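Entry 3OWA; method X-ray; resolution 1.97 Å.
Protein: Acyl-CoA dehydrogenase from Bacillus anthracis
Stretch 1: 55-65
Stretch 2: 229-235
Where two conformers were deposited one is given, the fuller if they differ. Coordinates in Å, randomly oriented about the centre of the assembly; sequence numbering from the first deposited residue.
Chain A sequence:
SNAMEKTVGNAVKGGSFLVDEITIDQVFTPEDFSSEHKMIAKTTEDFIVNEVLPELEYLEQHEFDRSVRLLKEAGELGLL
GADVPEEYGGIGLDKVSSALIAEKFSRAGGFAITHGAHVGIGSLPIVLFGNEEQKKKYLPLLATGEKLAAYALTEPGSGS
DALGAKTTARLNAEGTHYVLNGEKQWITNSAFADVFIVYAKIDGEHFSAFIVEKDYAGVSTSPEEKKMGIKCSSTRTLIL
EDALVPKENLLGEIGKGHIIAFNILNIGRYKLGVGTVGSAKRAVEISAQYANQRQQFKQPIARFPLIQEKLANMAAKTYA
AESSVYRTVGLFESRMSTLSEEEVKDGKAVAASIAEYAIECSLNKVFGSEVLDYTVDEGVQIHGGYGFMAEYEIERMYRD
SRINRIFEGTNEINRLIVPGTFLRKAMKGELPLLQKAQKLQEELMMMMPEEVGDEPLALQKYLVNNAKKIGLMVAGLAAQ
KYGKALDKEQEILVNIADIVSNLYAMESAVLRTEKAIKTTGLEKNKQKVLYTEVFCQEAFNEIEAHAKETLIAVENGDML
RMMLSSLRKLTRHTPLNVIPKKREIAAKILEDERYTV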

# COMPACT_ATOMS: atom_id res chain seq x y z
N GLU A 55 -11.19 -15.49 21.61
CA GLU A 55 -9.90 -15.39 22.34
C GLU A 55 -8.88 -14.55 21.60
O GLU A 55 -7.81 -14.26 22.14
N LEU A 56 -9.20 -14.14 20.39
CA LEU A 56 -8.14 -13.56 19.54
C LEU A 56 -7.45 -12.36 20.20
O LEU A 56 -6.25 -12.17 20.04
N GLU A 57 -8.21 -11.56 20.93
CA GLU A 57 -7.66 -10.37 21.59
C GLU A 57 -6.62 -10.75 22.66
O GLU A 57 -5.65 -10.01 22.87
N TYR A 58 -6.79 -11.89 23.31
CA TYR A 58 -5.79 -12.37 24.30
C TYR A 58 -4.61 -13.01 23.61
O TYR A 58 -3.48 -12.86 24.06
N LEU A 59 -4.86 -13.70 22.50
CA LEU A 59 -3.72 -14.17 21.69
C LEU A 59 -2.84 -13.02 21.27
O LEU A 59 -1.60 -13.14 21.34
N GLU A 60 -3.44 -11.89 20.83
CA GLU A 60 -2.61 -10.76 20.33
C GLU A 60 -1.78 -10.21 21.45
O GLU A 60 -0.78 -9.50 21.21
N GLN A 61 -2.19 -10.51 22.69
CA GLN A 61 -1.40 -10.06 23.85
C GLN A 61 -0.42 -11.14 24.28
O GLN A 61 0.16 -11.05 25.36
N HIS A 62 -0.18 -12.12 23.41
CA HIS A 62 0.84 -13.16 23.66
C HIS A 62 0.47 -14.07 24.81
O HIS A 62 1.33 -14.55 25.55
N GLU A 63 -0.83 -14.32 24.95
CA GLU A 63 -1.22 -15.33 25.90
C GLU A 63 -1.15 -16.69 25.21
O GLU A 63 -2.17 -17.25 24.82
N PHE A 64 0.07 -17.24 25.11
CA PHE A 64 0.31 -18.40 24.23
C PHE A 64 -0.27 -19.73 24.76
O PHE A 64 -0.53 -20.66 23.98
N ASP A 65 -0.52 -19.81 26.07
CA ASP A 65 -1.23 -20.92 26.62
C ASP A 65 -2.55 -21.14 25.88
O ASP A 65 -2.99 -22.28 25.69
N GLY A 229 2.52 -6.46 12.92
CA GLY A 229 1.24 -7.17 12.79
C GLY A 229 1.43 -8.64 13.10
O GLY A 229 2.48 -9.04 13.59
N ILE A 230 0.41 -9.46 12.75
CA ILE A 230 0.35 -10.87 13.21
C ILE A 230 0.92 -11.02 14.63
O ILE A 230 1.70 -11.92 14.95
N LYS A 231 0.52 -10.11 15.49
CA LYS A 231 1.05 -10.08 16.85
C LYS A 231 0.78 -11.32 17.67
O LYS A 231 1.54 -11.64 18.54
N CYS A 232 -0.28 -12.05 17.37
CA CYS A 232 -0.51 -13.25 18.13
C CYS A 232 0.32 -14.45 17.63
O CYS A 232 0.29 -15.49 18.27
N SER A 233 1.09 -14.33 16.54
CA SER A 233 2.01 -15.40 16.18
C SER A 233 3.32 -15.28 17.00
O SER A 233 3.99 -14.22 17.01
N SER A 234 3.76 -16.37 17.63
CA SER A 234 5.01 -16.34 18.39
C SER A 234 6.20 -16.23 17.43
O SER A 234 6.21 -16.94 16.41
N THR A 235 7.19 -15.37 17.70
CA THR A 235 8.27 -15.18 16.78
C THR A 235 9.53 -14.91 17.60
O THR A 235 9.59 -13.92 18.30

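Two turns meet where Glu60 and Cys232 bring their CA atoms within 3.9 Å, and Cys232 gives up the most surface. Cys232 has chi1 p (66°); Cys232 CB lies 3.5 Å from Leu59 CB and 3.3 Å from Leu59 O, while Cys232 SG comes 4.1 Å from Leu56 CD1, the t, p rotamer of Leu56 bringing its end nearer the turn. Glu60 leaves its backbone sideways, but an m, m rotamer folds the carboxylate back over the type I turn Ile230-Ser233. There Glu60 OE2 accepts a hydrogen bond from Cys232 N (3.1 Å), although OE2 is modelled too close to Cys232 SG, so its position is less certain. Glu60 OE1 takes a 2.5 Å hydrogen bond from water 1, which in turn accepts one from Lys231 N (3.1 Å); the carboxylate thus serves two successive amides, one directly and one through water. Lys231 points its CB toward stretch 1, 3.6 Å from Glu60 OE1, yet its extended m, t, t, t chain carries NZ away. His62, chi1 m, swings its ring edge to Lys231 O, giving a weak hydrogen bond from NE2 (2.8 Å, 120°). Phe64, also m, sets one ring face against Ser234 CB, 4.0 Å from the centroid, and its edge at Cys232 O, 3.4 Å from CE1. Ile230 and Ser233 point away.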

# COMPACT_ATOMS: atom_id res chain seq x y z
CB GLU A 55 -9.34 -16.79 22.64
CG GLU A 55 -10.32 -17.61 23.52
CD GLU A 55 -9.68 -18.86 24.15
OE1 GLU A 55 -8.58 -18.78 24.75
OE2 GLU A 55 -10.30 -19.94 24.02
CB LEU A 56 -8.71 -13.19 18.15
CG LEU A 56 -7.70 -12.74 17.10
CD1 LEU A 56 -6.57 -13.78 16.93
CD2 LEU A 56 -8.48 -12.52 15.81
CB GLU A 57 -8.81 -9.55 22.17
CG GLU A 57 -8.44 -8.40 23.07
CD GLU A 57 -9.63 -7.93 23.92
OE1 GLU A 57 -9.58 -6.77 24.39
OE2 GLU A 57 -10.59 -8.71 24.13
CB TYR A 58 -6.39 -13.37 25.28
CG TYR A 58 -7.61 -12.85 25.95
CD1 TYR A 58 -7.51 -12.02 27.06
CD2 TYR A 58 -8.87 -13.18 25.46
CE1 TYR A 58 -8.68 -11.53 27.68
CE2 TYR A 58 -10.01 -12.70 26.05
CZ TYR A 58 -9.92 -11.88 27.14
OH TYR A 58 -11.07 -11.42 27.72
CB LEU A 59 -4.20 -14.93 20.45
CG LEU A 59 -5.19 -16.08 20.72
CD1 LEU A 59 -5.54 -16.88 19.46
CD2 LEU A 59 -4.52 -17.00 21.73
CB GLU A 60 -3.44 -9.63 19.70
CG GLU A 60 -4.22 -10.07 18.43
CD GLU A 60 -3.37 -10.01 17.15
OE1 GLU A 60 -3.03 -8.86 16.74
OE2 GLU A 60 -3.06 -11.09 16.54
CB GLN A 61 -2.30 -9.59 25.04
CG GLN A 61 -3.00 -8.24 24.73
CD GLN A 61 -4.32 -8.05 25.47
OE1 GLN A 61 -4.51 -8.54 26.59
NE2 GLN A 61 -5.24 -7.33 24.84
CB HIS A 62 2.24 -12.56 23.91
CG HIS A 62 2.82 -11.92 22.69
ND1 HIS A 62 4.09 -11.39 22.66
CD2 HIS A 62 2.29 -11.73 21.46
CE1 HIS A 62 4.32 -10.89 21.46
NE2 HIS A 62 3.25 -11.09 20.70
CB GLU A 63 -2.61 -15.04 26.46
CG GLU A 63 -2.63 -13.80 27.30
CD GLU A 63 -3.88 -13.66 28.16
OE1 GLU A 63 -4.63 -14.66 28.37
OE2 GLU A 63 -4.11 -12.53 28.63
CB PHE A 64 1.82 -18.50 23.90
CG PHE A 64 2.34 -17.37 23.05
CD1 PHE A 64 1.74 -17.05 21.87
CD2 PHE A 64 3.49 -16.66 23.43
CE1 PHE A 64 2.18 -16.03 21.08
CE2 PHE A 64 3.98 -15.62 22.61
CZ PHE A 64 3.34 -15.31 21.44
CB ASP A 65 -1.48 -20.69 28.11
CG ASP A 65 -0.21 -20.82 28.94
OD1 ASP A 65 0.89 -21.01 28.34
OD2 ASP A 65 -0.33 -20.69 30.18
CB ILE A 230 0.96 -11.90 12.20
CG1 ILE A 230 2.46 -11.68 11.93
CG2 ILE A 230 0.12 -11.90 10.90
CD1 ILE A 230 3.16 -12.86 11.13
CB LYS A 231 0.47 -8.87 17.57
CG LYS A 231 1.05 -7.53 17.02
CD LYS A 231 0.41 -6.36 17.78
CE LYS A 231 1.10 -5.06 17.42
NZ LYS A 231 0.69 -3.96 18.37
CB CYS A 232 -1.99 -13.60 18.09
SG CYS A 232 -2.51 -14.01 16.50
CB SER A 233 2.33 -15.28 14.67
OG SER A 233 3.27 -16.29 14.26
CB SER A 234 5.16 -17.63 19.21
OG SER A 234 6.55 -17.71 19.66
CB THR A 235 7.99 -13.94 15.81
OG1 THR A 235 6.70 -14.11 15.16
CG2 THR A 235 9.02 -13.87 14.70
O HOH W 1 -1.71 -8.11 14.75